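Local coordinates for testis-expressed protein 101 (Mus musculus, PDB 7BPS) that helps control sperm binding to the zona pellucida and sperm migration into the oviduct, probably by way of the adhesion molecule ADAM3, at residues C7-P19 with T50-S62. Sequence-based numbering, arbitrary orientation.
Sequences CQVSQTLSLEDDP and TRTVVLASKSCVS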
# COMPACT_ATOMS: atom_id res chain seq x y z
N CYS A 7 22.39 -0.16 -4.13
CA CYS A 7 21.09 -0.23 -3.42
C CYS A 7 20.51 -1.63 -3.53
O CYS A 7 20.76 -2.31 -4.54
CB CYS A 7 20.10 0.75 -4.03
SG CYS A 7 20.67 2.47 -3.94
N GLN A 8 19.75 -2.07 -2.53
CA GLN A 8 18.85 -3.24 -2.69
C GLN A 8 17.83 -2.91 -3.78
O GLN A 8 17.43 -1.70 -3.91
CB GLN A 8 18.21 -3.60 -1.36
CG GLN A 8 19.20 -4.25 -0.40
CD GLN A 8 18.49 -4.87 0.77
OE1 GLN A 8 17.30 -5.19 0.68
NE2 GLN A 8 19.19 -5.02 1.89
N VAL A 9 17.49 -3.90 -4.61
CA VAL A 9 16.53 -3.74 -5.75
C VAL A 9 15.57 -4.95 -5.76
O VAL A 9 16.02 -6.10 -5.64
CB VAL A 9 17.27 -3.58 -7.09
CG1 VAL A 9 16.32 -3.41 -8.27
CG2 VAL A 9 18.25 -2.42 -7.04
N SER A 10 14.27 -4.66 -5.80
CA SER A 10 13.17 -5.64 -5.85
C SER A 10 11.85 -4.90 -6.07
O SER A 10 11.71 -3.79 -5.55
CB SER A 10 13.13 -6.52 -4.64
OG SER A 10 13.19 -5.74 -3.48
N GLN A 11 10.98 -5.49 -6.87
CA GLN A 11 9.59 -5.05 -7.05
C GLN A 11 8.75 -6.30 -6.81
O GLN A 11 9.00 -7.28 -7.54
CB GLN A 11 9.38 -4.44 -8.44
CG GLN A 11 10.13 -3.12 -8.66
CD GLN A 11 11.59 -3.26 -9.01
OE1 GLN A 11 11.97 -4.07 -9.83
NE2 GLN A 11 12.45 -2.49 -8.35
N THR A 12 7.90 -6.29 -5.79
CA THR A 12 7.01 -7.43 -5.43
C THR A 12 5.59 -6.91 -5.19
O THR A 12 5.40 -5.77 -4.71
CB THR A 12 7.53 -8.20 -4.21
OG1 THR A 12 7.36 -7.40 -3.04
CG2 THR A 12 8.99 -8.58 -4.36
N LEU A 13 4.64 -7.73 -5.60
CA LEU A 13 3.20 -7.65 -5.30
C LEU A 13 2.81 -8.98 -4.67
O LEU A 13 3.13 -10.02 -5.23
CB LEU A 13 2.44 -7.42 -6.61
CG LEU A 13 2.81 -6.18 -7.44
CD1 LEU A 13 2.24 -6.28 -8.85
CD2 LEU A 13 2.34 -4.90 -6.79
N SER A 14 2.09 -8.96 -3.57
CA SER A 14 1.63 -10.19 -2.88
C SER A 14 0.41 -9.92 -2.02
O SER A 14 0.17 -8.74 -1.63
CB SER A 14 2.73 -10.81 -2.06
OG SER A 14 3.25 -9.88 -1.12
N LEU A 15 -0.35 -10.98 -1.79
CA LEU A 15 -1.39 -11.07 -0.74
C LEU A 15 -0.79 -11.83 0.43
O LEU A 15 -0.20 -12.88 0.21
CB LEU A 15 -2.59 -11.82 -1.27
CG LEU A 15 -3.48 -11.06 -2.22
CD1 LEU A 15 -4.56 -12.00 -2.74
CD2 LEU A 15 -4.09 -9.89 -1.50
N GLU A 16 -0.96 -11.32 1.62
CA GLU A 16 -0.10 -11.66 2.77
C GLU A 16 -1.08 -11.88 3.94
O GLU A 16 -2.00 -11.02 4.15
CB GLU A 16 0.88 -10.49 2.86
CG GLU A 16 2.35 -10.84 2.91
CD GLU A 16 2.94 -11.80 1.92
OE1 GLU A 16 3.42 -11.35 0.87
OE2 GLU A 16 3.04 -12.97 2.28
N ASP A 17 -0.95 -13.03 4.59
CA ASP A 17 -1.73 -13.39 5.81
C ASP A 17 -1.36 -12.45 6.95
O ASP A 17 -2.26 -11.80 7.51
CB ASP A 17 -1.53 -14.86 6.15
CG ASP A 17 -2.31 -15.72 5.19
OD1 ASP A 17 -3.36 -15.23 4.75
OD2 ASP A 17 -1.86 -16.84 4.86
N ASP A 18 -0.08 -12.37 7.26
CA ASP A 18 0.45 -11.70 8.47
C ASP A 18 1.77 -11.02 8.09
O ASP A 18 2.85 -11.47 8.48
CB ASP A 18 0.57 -12.73 9.60
CG ASP A 18 0.73 -12.15 11.00
OD1 ASP A 18 0.66 -10.90 11.15
OD2 ASP A 18 0.89 -12.96 11.91
N PRO A 19 1.72 -9.98 7.23
CA PRO A 19 2.93 -9.37 6.69
C PRO A 19 3.85 -8.76 7.75
O PRO A 19 5.05 -8.75 7.52
CB PRO A 19 2.42 -8.27 5.74
CG PRO A 19 0.97 -8.08 6.12
CD PRO A 19 0.49 -9.41 6.66
N THR A 50 -9.80 -9.51 5.55
CA THR A 50 -9.13 -10.00 4.30
C THR A 50 -7.65 -10.24 4.55
O THR A 50 -7.16 -9.91 5.62
CB THR A 50 -9.34 -9.11 3.07
OG1 THR A 50 -8.57 -7.92 3.26
CG2 THR A 50 -10.80 -8.80 2.83
N ARG A 51 -6.95 -10.81 3.57
CA ARG A 51 -5.47 -10.70 3.54
C ARG A 51 -5.09 -9.25 3.22
O ARG A 51 -6.00 -8.39 2.93
CB ARG A 51 -4.89 -11.65 2.49
CG ARG A 51 -5.31 -13.09 2.71
CD ARG A 51 -4.47 -13.99 1.83
NE ARG A 51 -4.31 -15.29 2.42
CZ ARG A 51 -5.05 -16.35 2.11
NH1 ARG A 51 -6.01 -16.24 1.20
NH2 ARG A 51 -4.81 -17.50 2.71
N THR A 52 -3.80 -8.98 3.26
CA THR A 52 -3.23 -7.64 3.04
C THR A 52 -2.49 -7.65 1.70
O THR A 52 -1.64 -8.54 1.48
CB THR A 52 -2.31 -7.26 4.20
OG1 THR A 52 -3.13 -7.20 5.36
CG2 THR A 52 -1.63 -5.93 4.01
N VAL A 53 -2.83 -6.70 0.83
CA VAL A 53 -2.07 -6.46 -0.42
C VAL A 53 -0.78 -5.72 -0.03
O VAL A 53 -0.85 -4.75 0.71
CB VAL A 53 -2.90 -5.67 -1.43
CG1 VAL A 53 -2.16 -5.44 -2.74
CG2 VAL A 53 -4.21 -6.38 -1.70
N VAL A 54 0.36 -6.20 -0.50
CA VAL A 54 1.70 -5.59 -0.26
C VAL A 54 2.35 -5.26 -1.61
O VAL A 54 2.61 -6.20 -2.43
CB VAL A 54 2.56 -6.51 0.62
CG1 VAL A 54 3.85 -5.86 0.99
CG2 VAL A 54 1.82 -6.89 1.88
N LEU A 55 2.50 -3.95 -1.87
CA LEU A 55 3.32 -3.37 -2.96
C LEU A 55 4.63 -2.89 -2.30
O LEU A 55 4.60 -1.91 -1.53
CB LEU A 55 2.57 -2.22 -3.64
CG LEU A 55 1.18 -2.58 -4.19
CD1 LEU A 55 0.09 -2.26 -3.18
CD2 LEU A 55 0.88 -1.86 -5.50
N ALA A 56 5.72 -3.62 -2.55
CA ALA A 56 7.05 -3.38 -1.97
C ALA A 56 8.07 -3.11 -3.09
O ALA A 56 8.28 -3.99 -3.97
CB ALA A 56 7.48 -4.55 -1.10
N SER A 57 8.69 -1.93 -3.02
CA SER A 57 9.69 -1.44 -3.99
C SER A 57 11.00 -1.10 -3.28
O SER A 57 10.97 -0.33 -2.31
CB SER A 57 9.17 -0.25 -4.71
OG SER A 57 10.22 0.32 -5.44
N LYS A 58 12.11 -1.65 -3.78
CA LYS A 58 13.49 -1.18 -3.48
C LYS A 58 14.19 -0.89 -4.81
O LYS A 58 14.04 -1.68 -5.75
CB LYS A 58 14.22 -2.22 -2.65
CG LYS A 58 13.71 -2.35 -1.22
CD LYS A 58 14.69 -3.04 -0.31
CE LYS A 58 14.12 -3.29 1.07
NZ LYS A 58 15.13 -3.92 1.95
N SER A 59 14.90 0.24 -4.90
CA SER A 59 15.57 0.67 -6.15
C SER A 59 16.58 1.80 -5.91
O SER A 59 16.60 2.45 -4.83
CB SER A 59 14.57 1.05 -7.21
OG SER A 59 13.94 2.28 -6.92
N CYS A 60 17.41 1.98 -6.92
CA CYS A 60 18.14 3.22 -7.22
C CYS A 60 17.12 4.25 -7.66
O CYS A 60 16.18 3.87 -8.32
CB CYS A 60 19.15 2.99 -8.33
SG CYS A 60 20.34 1.69 -7.88
N VAL A 61 17.32 5.51 -7.29
CA VAL A 61 16.41 6.61 -7.71
C VAL A 61 17.23 7.90 -7.79
O VAL A 61 18.23 8.01 -7.06
CB VAL A 61 15.20 6.65 -6.74
CG1 VAL A 61 15.62 7.02 -5.32
CG2 VAL A 61 14.09 7.55 -7.27
N SER A 62 16.86 8.82 -8.68
CA SER A 62 17.61 10.09 -8.91
C SER A 62 16.92 11.26 -8.22
O SER A 62 17.63 12.13 -7.71
CB SER A 62 17.84 10.35 -10.38
OG SER A 62 16.62 10.26 -11.10
O HOH W 1 10.72 -4.84 -2.75
O HOH W 2 4.96 -7.81 -2.11
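Residues 10-16 and 52-61 pair as antiparallel neighbours in the first of two tandem Ly6/uPAR domains, a disulfide-rich β-sheet fold. The hydrogen-bonded pairs run from Ser10-Lys58 through Thr12-Ala56 and Ser14-Val54 to Glu16-Thr52, where Glu16 N to Thr52 O is a weak bond. On the face carrying Leu13 and Leu15, CD2 of Leu13 packs 3.6 Å from Leu55 CD2, and Leu15 CD2 reaches Val53 CG2 at 3.5 Å. On the other face, Thr12 OG1 sits between its own backbone N and carbonyl carbon (chi1 71°), 3.4 Å from the Ala56 methyl CB; one water joins this hydroxyl to Ser14 OG and Val54 O. Lys58 stretches alongside Gln8, and its NZ lies 2.8 Å from Gln8 OE1, above the amide plane; Lys96 O is a second acceptor for this ammonium. At the far end Arg51 NE meets Asp17 OD1 from the syn side but out of the carboxylate plane, in a salt bridge, with the carboxylate and guanidinium planes turned 39° apart. Cys7 and Cys60 approach each other but bond elsewhere, to Cys38 and Cys32. Strand 52-61 is flanked on its other edge by strand 37-46, while Leu13 and Val53 pack against strands 119-126 and 158-163 of the second sheet.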